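Local atomic coordinates of 2-C-methyl-D-erythritol 2,4-cyclodiphosphate synthase (PDB entry 1IV1), a protein that converts 4-diphosphocytidyl-2-C-methyl-D-erythritol 2-phosphate to 2-C-methyl-D-erythritol 2,4-cyclodiphosphate with release of CMP, a step of non-mevalonate isoprenoid biosynthesis. Residues Phe76-Leu81 with Leu116-Arg121. Sequence-based numbering, arbitrary orientation.
Sequences FLREAL and LSRLLR
Leu77 and Leu81, one turn apart on a helix, meet Leu119 and Leu120 at the C-terminal end of another. Leu77 makes the closest apolar contact. Its CG stands anti to the backbone N (chi1 172°), which directs the branched end toward helix 109-120. Leu77 CD2 presses to 3.3 Å from Leu120 CD1, closer than two methyls normally sit, and lies 3.9 Å from Leu119 CB. The Leu77 side chain crosses those of Leu119 and Leu120 at about a right angle. Leu120 starts with its CB directed away from segment 76-81, yet its CD1 turns back to reach Leu77. Leu81 CD1 sits 3.5 Å from Leu119 O. This carbonyl oxygen is buried here and has no hydrogen-bond partner in the model.

Three arginines line the exposed side. The Arg78 chain bends at chi2 and chi3 and lays one guanidinium face over Leu119, with Arg78 NH1 4.0 Å from Leu119 CA. At its edge, Arg78 NH2 comes within 3.8 Å of Arg118 NH1, and the two guanidinium planes are nearly perpendicular (83°). These are like charges, but Arg78 forms a salt bridge with Glu74, which probably eases the repulsion. Arg121 follows the helix with positive phi. The Arg121 and Leu81 side chains pass each other head to tail. Leu81 CD1 meets the edge of the Arg121 guanidinium, 4.1 Å from Arg121 NH2. The same NH2 is salt-bridged to Glu85.

No hydrogen bond joins the two segments. The axes of the two short helical segments approach to 11.1 Å, with their N-to-C directions 45° apart. Leu77 and Leu81 also touch Leu48 of helix 39-50, while Leu81 and Leu120 reach Leu91 of strand 91-99. The contact is plain helix-helix packing, a leucine interior with an arginine border, within the alpha/beta fold of an IspF subunit, where helices pack against a mixed beta-sheet.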
ATOM      1  N   PHE A  76      -6.106 -21.088   4.591  1.00 19.20           N
ATOM      2  CA  PHE A  76      -6.548 -20.241   3.485  1.00 21.40           C
ATOM      3  C   PHE A  76      -5.420 -19.937   2.506  1.00 12.72           C
ATOM      4  O   PHE A  76      -5.548 -19.973   1.290  1.00 14.34           O
ATOM      5  CB  PHE A  76      -7.094 -18.917   4.036  1.00 14.60           C
ATOM      6  CG  PHE A  76      -8.123 -19.121   5.135  1.00 16.80           C
ATOM      7  CD1 PHE A  76      -8.927 -20.255   5.153  1.00 18.13           C
ATOM      8  CD2 PHE A  76      -8.270 -18.164   6.130  1.00 19.86           C
ATOM      9  CE1 PHE A  76      -9.859 -20.423   6.161  1.00 18.25           C
ATOM     10  CE2 PHE A  76      -9.208 -18.325   7.137  1.00 15.62           C
ATOM     11  CZ  PHE A  76     -10.006 -19.460   7.139  1.00 21.25           C
ATOM     12  N   LEU A  77      -4.273 -19.601   3.080  1.00 16.69           N
ATOM     13  CA  LEU A  77      -3.098 -19.294   2.272  1.00 15.92           C
ATOM     14  C   LEU A  77      -2.695 -20.438   1.345  1.00 16.82           C
ATOM     15  O   LEU A  77      -2.387 -20.302   0.164  1.00 15.29           O
ATOM     16  CB  LEU A  77      -1.940 -18.978   3.226  1.00 13.85           C
ATOM     17  CG  LEU A  77      -0.610 -18.824   2.462  1.00 22.63           C
ATOM     18  CD1 LEU A  77      -0.717 -17.624   1.528  1.00 17.65           C
ATOM     19  CD2 LEU A  77       0.554 -18.745   3.426  1.00 16.53           C
ATOM     20  N   ARG A  78      -2.700 -21.641   1.915  1.00 19.56           N
ATOM     21  CA  ARG A  78      -2.278 -22.818   1.136  1.00 17.59           C
ATOM     22  C   ARG A  78      -3.283 -23.044   0.017  1.00 19.92           C
ATOM     23  O   ARG A  78      -2.947 -23.382  -1.120  1.00 26.58           O
ATOM     24  CB  ARG A  78      -2.118 -24.036   2.038  1.00 20.92           C
ATOM     25  CG  ARG A  78      -1.321 -23.885   3.314  1.00 37.71           C
ATOM     26  CD  ARG A  78       0.157 -24.207   3.221  1.00 47.51           C
ATOM     27  NE  ARG A  78       0.728 -24.788   4.436  1.00 44.62           N
ATOM     28  CZ  ARG A  78       1.980 -25.200   4.596  1.00 45.91           C
ATOM     29  NH1 ARG A  78       2.888 -25.117   3.632  1.00 42.76           N
ATOM     30  NH2 ARG A  78       2.365 -25.716   5.766  1.00 37.01           N
ATOM     31  N   GLU A  79      -4.556 -22.832   0.344  1.00 18.88           N
ATOM     32  CA  GLU A  79      -5.623 -22.914  -0.635  1.00 16.19           C
ATOM     33  C   GLU A  79      -5.430 -21.898  -1.746  1.00 22.43           C
ATOM     34  O   GLU A  79      -5.545 -22.207  -2.944  1.00 23.73           O
ATOM     35  CB  GLU A  79      -6.965 -22.737   0.071  1.00 16.14           C
ATOM     36  CG  GLU A  79      -8.152 -23.298  -0.668  1.00 16.49           C
ATOM     37  CD  GLU A  79      -7.920 -24.623  -1.368  1.00 26.08           C
ATOM     38  OE1 GLU A  79      -6.952 -25.342  -1.045  1.00 46.95           O
ATOM     39  OE2 GLU A  79      -8.732 -24.929  -2.269  1.00 23.38           O
ATOM     40  N   ALA A  80      -5.121 -20.646  -1.376  1.00 18.71           N
ATOM     41  CA  ALA A  80      -4.899 -19.695  -2.465  1.00 14.14           C
ATOM     42  C   ALA A  80      -3.689 -20.086  -3.295  1.00 13.71           C
ATOM     43  O   ALA A  80      -3.629 -19.821  -4.493  1.00 19.86           O
ATOM     44  CB  ALA A  80      -4.700 -18.273  -1.951  1.00  8.67           C
ATOM     45  N   LEU A  81      -2.700 -20.686  -2.646  1.00 23.45           N
ATOM     46  CA  LEU A  81      -1.466 -21.030  -3.349  1.00 19.82           C
ATOM     47  C   LEU A  81      -1.771 -22.073  -4.416  1.00 27.43           C
ATOM     48  O   LEU A  81      -1.276 -21.975  -5.537  1.00 23.41           O
ATOM     49  CB  LEU A  81      -0.407 -21.523  -2.365  1.00 19.31           C
ATOM     50  CG  LEU A  81       0.426 -20.401  -1.740  1.00 26.89           C
ATOM     51  CD1 LEU A  81       1.404 -20.934  -0.706  1.00 27.20           C
ATOM     52  CD2 LEU A  81       1.145 -19.632  -2.844  1.00 30.40           C
ATOM     53  N   LEU A 116       7.130 -17.638   7.120  1.00 20.15           N
ATOM     54  CA  LEU A 116       6.646 -17.258   5.798  1.00 17.84           C
ATOM     55  C   LEU A 116       7.410 -18.011   4.708  1.00 14.34           C
ATOM     56  O   LEU A 116       6.813 -18.386   3.697  1.00 11.11           O
ATOM     57  CB  LEU A 116       6.787 -15.743   5.603  1.00 12.23           C
ATOM     58  CG  LEU A 116       5.786 -14.890   6.392  1.00  7.64           C
ATOM     59  CD1 LEU A 116       5.984 -13.421   6.043  1.00 14.74           C
ATOM     60  CD2 LEU A 116       4.364 -15.334   6.107  1.00 15.15           C
ATOM     61  N   SER A 117       8.714 -18.184   4.947  1.00 16.50           N
ATOM     62  CA  SER A 117       9.534 -18.936   3.988  1.00 14.91           C
ATOM     63  C   SER A 117       9.007 -20.358   3.802  1.00 10.76           C
ATOM     64  O   SER A 117       8.894 -20.861   2.689  1.00 14.30           O
ATOM     65  CB  SER A 117      11.000 -18.984   4.410  1.00 19.36           C
ATOM     66  OG  SER A 117      11.743 -19.787   3.498  1.00 24.04           O
ATOM     67  N   ARG A 118       8.680 -21.009   4.903  1.00 14.22           N
ATOM     68  CA  ARG A 118       8.164 -22.371   4.842  1.00 16.02           C
ATOM     69  C   ARG A 118       6.758 -22.394   4.277  1.00 19.48           C
ATOM     70  O   ARG A 118       6.488 -23.209   3.398  1.00 21.01           O
ATOM     71  CB  ARG A 118       8.189 -22.990   6.240  1.00 18.52           C
ATOM     72  CG  ARG A 118       7.765 -24.455   6.282  1.00 26.47           C
ATOM     73  CD  ARG A 118       7.639 -24.932   7.732  1.00 39.49           C
ATOM     74  NE  ARG A 118       6.492 -24.300   8.381  1.00 53.21           N
ATOM     75  CZ  ARG A 118       5.339 -24.903   8.635  1.00 47.46           C
ATOM     76  NH1 ARG A 118       5.155 -26.173   8.304  1.00 35.69           N
ATOM     77  NH2 ARG A 118       4.368 -24.222   9.227  1.00 33.71           N
ATOM     78  N   LEU A 119       5.859 -21.531   4.743  1.00 11.89           N
ATOM     79  CA  LEU A 119       4.511 -21.528   4.176  1.00 15.73           C
ATOM     80  C   LEU A 119       4.450 -21.041   2.737  1.00 14.48           C
ATOM     81  O   LEU A 119       3.588 -21.507   1.979  1.00 19.71           O
ATOM     82  CB  LEU A 119       3.560 -20.657   5.002  1.00 14.64           C
ATOM     83  CG  LEU A 119       3.044 -21.253   6.303  1.00 16.98           C
ATOM     84  CD1 LEU A 119       4.157 -21.771   7.197  1.00 31.12           C
ATOM     85  CD2 LEU A 119       2.243 -20.182   7.036  1.00 23.68           C
ATOM     86  N   LEU A 120       5.302 -20.120   2.289  1.00 13.03           N
ATOM     87  CA  LEU A 120       5.201 -19.686   0.900  1.00 17.19           C
ATOM     88  C   LEU A 120       6.120 -20.454  -0.057  1.00 13.50           C
ATOM     89  O   LEU A 120       6.035 -20.237  -1.268  1.00 12.95           O
ATOM     90  CB  LEU A 120       5.542 -18.195   0.798  1.00 19.02           C
ATOM     91  CG  LEU A 120       4.396 -17.193   0.899  1.00 25.38           C
ATOM     92  CD1 LEU A 120       3.238 -17.703   1.721  1.00 26.47           C
ATOM     93  CD2 LEU A 120       4.924 -15.864   1.461  1.00 12.69           C
ATOM     94  N   ARG A 121       6.975 -21.306   0.478  1.00 18.07           N
ATOM     95  CA  ARG A 121       8.021 -22.039  -0.219  1.00 19.69           C
ATOM     96  C   ARG A 121       8.894 -21.096  -1.046  1.00 21.67           C
ATOM     97  O   ARG A 121       9.067 -21.274  -2.252  1.00 18.06           O
ATOM     98  CB  ARG A 121       7.429 -23.140  -1.108  1.00 20.43           C
ATOM     99  CG  ARG A 121       6.779 -24.230  -0.255  1.00 24.50           C
ATOM    100  CD  ARG A 121       5.882 -25.105  -1.133  1.00 34.50           C
ATOM    101  NE  ARG A 121       4.840 -24.287  -1.729  1.00 41.09           N
ATOM    102  CZ  ARG A 121       4.693 -23.944  -2.994  1.00 44.39           C
ATOM    103  NH1 ARG A 121       5.540 -24.347  -3.929  1.00 42.89           N
ATOM    104  NH2 ARG A 121       3.656 -23.178  -3.320  1.00 32.74           N
TER